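Local coordinates for beta-ketoacyl synthase (Pseudomonas aeruginosa, PDB 4CW4), which catalyses the condensation of acetyl-CoA with malonyl-ACP to give acetoacetyl-ACP, the primer that starts fatty acid synthesis, at the interface of chains A and B. Numbering follows the deposited sequence. Chains: chain A/B, Beta-ketoacyl synthase.

The interface of chains A and B. Residues chain A 612-614, 617, 626, 628; chain B 412, 415-416, 419, 460-461.
With CG anti to its carbonyl carbon (chi1 -52°), A:Tyr628 lays its ring along helix 409-425 of chain B, while B:Phe461, whose CG is likewise anti to its carbonyl carbon (chi1 -72°), points its ring tip to tip at the tyrosine. The methyl CB of B:Ala419 sits over one face of the A:Tyr628 ring, 3.6 Å from the centroid and offset toward the rim, a CH-pi contact. One turn back on the same helix, CB of B:Ala415 lies 3.4 Å from the phenol oxygen OH of A:Tyr628. That hydroxyl is tied within its own chain, donating a hydrogen bond of 2.8 Å from OH to the carbonyl O of A:Ser613; the donor lies nearly along the C=O axis (169°), fixing the ring against the loop. CZ and CE1 of B:Phe461 pack against A:Ala614, CE1 3.7 Å from its CA. A:Val612, CG1 anti to its backbone N, sets that methyl 3.7 Å from CB of B:Ala460 and also beside B:Ala415. Farther along, A:Leu626 crosses B:Leu412 obliquely, CD1 of A:Leu626 3.8 Å from CD2 of B:Leu412, and its CD2 rests on the aliphatic stem of B:Lys416, bent at chi3. Direct polar bonds are absent across this patch; water 1 links N of A:Ala614 to O of B:Ala460. Short strands 611-612, 616-618 and 626-627 and loop residues A:Ser613, A:Ala614 and A:Tyr628, near the C-terminus of chain A, thus lie against helices 409-425 and 444-461 of its homodimer partner; the contact's centre lies about 39 Å from the catalytic A:Cys286, and two-fold symmetry repeats it with the chains exchanged.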
ATOM      1  N   VAL A 612     -29.138 -13.362  -5.476  1.00 18.15           N
ATOM      2  CA  VAL A 612     -28.711 -13.596  -4.111  1.00 17.04           C
ATOM      3  C   VAL A 612     -29.775 -14.406  -3.394  1.00 16.11           C
ATOM      4  O   VAL A 612     -30.932 -14.020  -3.386  1.00 16.77           O
ATOM      5  CB  VAL A 612     -28.487 -12.271  -3.341  1.00 16.74           C
ATOM      6  CG1 VAL A 612     -28.020 -12.571  -1.934  1.00 15.04           C
ATOM      7  CG2 VAL A 612     -27.480 -11.380  -4.066  1.00 17.57           C
ATOM      8  N   SER A 613     -29.371 -15.524  -2.795  1.00 15.14           N
ATOM      9  CA  SER A 613     -30.223 -16.244  -1.863  1.00 14.82           C
ATOM     10  C   SER A 613     -29.509 -16.460  -0.532  1.00 15.18           C
ATOM     11  O   SER A 613     -28.375 -16.042  -0.341  1.00 15.20           O
ATOM     12  CB  SER A 613     -30.651 -17.609  -2.438  1.00 15.88           C
ATOM     13  OG  SER A 613     -29.586 -18.553  -2.392  1.00 17.16           O
ATOM     14  N   ALA A 614     -30.186 -17.125   0.391  1.00 15.99           N
ATOM     15  CA  ALA A 614     -29.596 -17.451   1.681  1.00 16.53           C
ATOM     16  C   ALA A 614     -28.594 -18.604   1.583  1.00 16.03           C
ATOM     17  O   ALA A 614     -27.907 -18.901   2.557  1.00 16.36           O
ATOM     18  CB  ALA A 614     -30.686 -17.790   2.699  1.00 17.35           C
ATOM     19  N   VAL A 617     -24.848 -17.173  -4.245  1.00 15.77           N
ATOM     20  CA  VAL A 617     -24.971 -16.064  -5.176  1.00 15.87           C
ATOM     21  C   VAL A 617     -24.613 -16.577  -6.557  1.00 15.70           C
ATOM     22  O   VAL A 617     -23.600 -17.251  -6.718  1.00 17.04           O
ATOM     23  CB  VAL A 617     -23.997 -14.927  -4.825  1.00 16.69           C
ATOM     24  CG1 VAL A 617     -24.128 -13.774  -5.808  1.00 18.53           C
ATOM     25  CG2 VAL A 617     -24.252 -14.456  -3.419  1.00 17.18           C
ATOM     26  N   LEU A 626     -21.538 -19.130  -6.364  1.00 15.45           N
ATOM     27  CA  LEU A 626     -20.759 -18.856  -5.170  1.00 15.71           C
ATOM     28  C   LEU A 626     -21.594 -19.390  -4.013  1.00 15.65           C
ATOM     29  O   LEU A 626     -22.591 -18.774  -3.637  1.00 15.22           O
ATOM     30  CB  LEU A 626     -20.512 -17.348  -5.028  1.00 16.31           C
ATOM     31  CG  LEU A 626     -19.515 -16.879  -3.973  1.00 17.00           C
ATOM     32  CD1 LEU A 626     -19.257 -15.388  -4.136  1.00 17.75           C
ATOM     33  CD2 LEU A 626     -19.979 -17.171  -2.564  1.00 17.80           C
ATOM     34  N   TYR A 628     -22.020 -20.232  -0.125  1.00 15.45           N
ATOM     35  CA  TYR A 628     -21.438 -19.765   1.126  1.00 16.46           C
ATOM     36  C   TYR A 628     -20.790 -20.938   1.839  1.00 18.82           C
ATOM     37  O   TYR A 628     -21.373 -22.025   1.916  1.00 20.03           O
ATOM     38  CB  TYR A 628     -22.508 -19.156   2.031  1.00 15.86           C
ATOM     39  CG  TYR A 628     -23.362 -18.084   1.377  1.00 14.79           C
ATOM     40  CD1 TYR A 628     -22.791 -17.029   0.686  1.00 14.58           C
ATOM     41  CD2 TYR A 628     -24.743 -18.139   1.449  1.00 14.91           C
ATOM     42  CE1 TYR A 628     -23.561 -16.060   0.093  1.00 14.55           C
ATOM     43  CE2 TYR A 628     -25.524 -17.182   0.852  1.00 14.94           C
ATOM     44  CZ  TYR A 628     -24.928 -16.138   0.169  1.00 14.18           C
ATOM     45  OH  TYR A 628     -25.711 -15.173  -0.424  1.00 14.39           O
TER
ATOM     46  N   LEU B 412     -21.503  -9.356  -3.465  1.00 10.53           N
ATOM     47  CA  LEU B 412     -20.875 -10.562  -2.953  1.00 11.58           C
ATOM     48  C   LEU B 412     -20.386 -10.378  -1.515  1.00 10.85           C
ATOM     49  O   LEU B 412     -20.595 -11.257  -0.679  1.00 12.10           O
ATOM     50  CB  LEU B 412     -19.719 -10.981  -3.852  1.00 13.50           C
ATOM     51  CG  LEU B 412     -20.093 -11.694  -5.159  1.00 15.77           C
ATOM     52  CD1 LEU B 412     -21.022 -10.890  -6.041  1.00 17.75           C
ATOM     53  CD2 LEU B 412     -18.836 -12.053  -5.921  1.00 16.30           C
ATOM     54  N   ALA B 415     -23.532 -10.102   0.891  1.00 11.03           N
ATOM     55  CA  ALA B 415     -24.215 -11.389   0.976  1.00 10.95           C
ATOM     56  C   ALA B 415     -23.404 -12.366   1.810  1.00 10.92           C
ATOM     57  O   ALA B 415     -23.950 -13.029   2.702  1.00 11.93           O
ATOM     58  CB  ALA B 415     -24.477 -11.959  -0.407  1.00 12.71           C
ATOM     59  N   LYS B 416     -22.110 -12.487   1.519  1.00 10.61           N
ATOM     60  CA  LYS B 416     -21.282 -13.443   2.267  1.00 10.37           C
ATOM     61  C   LYS B 416     -21.187 -13.047   3.740  1.00 10.75           C
ATOM     62  O   LYS B 416     -21.161 -13.904   4.631  1.00 11.05           O
ATOM     63  CB  LYS B 416     -19.876 -13.555   1.674  1.00 11.45           C
ATOM     64  CG  LYS B 416     -19.826 -14.209   0.320  1.00 12.87           C
ATOM     65  CD  LYS B 416     -18.408 -14.301  -0.198  1.00 14.48           C
ATOM     66  CE  LYS B 416     -17.601 -15.322   0.573  1.00 15.55           C
ATOM     67  NZ  LYS B 416     -16.198 -15.445   0.112  1.00 15.73           N
ATOM     68  N   ALA B 419     -24.462 -14.086   5.447  1.00 11.31           N
ATOM     69  CA  ALA B 419     -24.528 -15.533   5.582  1.00 12.07           C
ATOM     70  C   ALA B 419     -23.610 -15.993   6.712  1.00 12.29           C
ATOM     71  O   ALA B 419     -23.966 -16.898   7.484  1.00 13.25           O
ATOM     72  CB  ALA B 419     -24.135 -16.218   4.280  1.00 13.53           C
ATOM     73  N   ALA B 460     -33.188 -11.386   0.420  1.00 15.33           N
ATOM     74  CA  ALA B 460     -32.697 -12.756   0.376  1.00 15.46           C
ATOM     75  C   ALA B 460     -32.707 -13.415   1.754  1.00 15.36           C
ATOM     76  O   ALA B 460     -33.014 -14.597   1.869  1.00 16.47           O
ATOM     77  CB  ALA B 460     -31.301 -12.813  -0.230  1.00 15.80           C
ATOM     78  N   PHE B 461     -32.391 -12.659   2.804  1.00 15.18           N
ATOM     79  CA  PHE B 461     -32.282 -13.234   4.146  1.00 14.94           C
ATOM     80  C   PHE B 461     -33.531 -12.967   4.999  1.00 15.22           C
ATOM     81  O   PHE B 461     -33.554 -13.270   6.189  1.00 16.09           O
ATOM     82  CB  PHE B 461     -31.002 -12.736   4.831  1.00 14.66           C
ATOM     83  CG  PHE B 461     -29.757 -13.343   4.257  1.00 15.52           C
ATOM     84  CD1 PHE B 461     -29.270 -14.546   4.743  1.00 16.60           C
ATOM     85  CD2 PHE B 461     -29.087 -12.732   3.207  1.00 16.00           C
ATOM     86  CE1 PHE B 461     -28.128 -15.117   4.201  1.00 17.67           C
ATOM     87  CE2 PHE B 461     -27.950 -13.316   2.652  1.00 17.01           C
ATOM     88  CZ  PHE B 461     -27.478 -14.506   3.157  1.00 17.35           C
TER
HETATM   89  O   HOH W   1     -33.134 -16.620  -0.044  1.00 22.42           O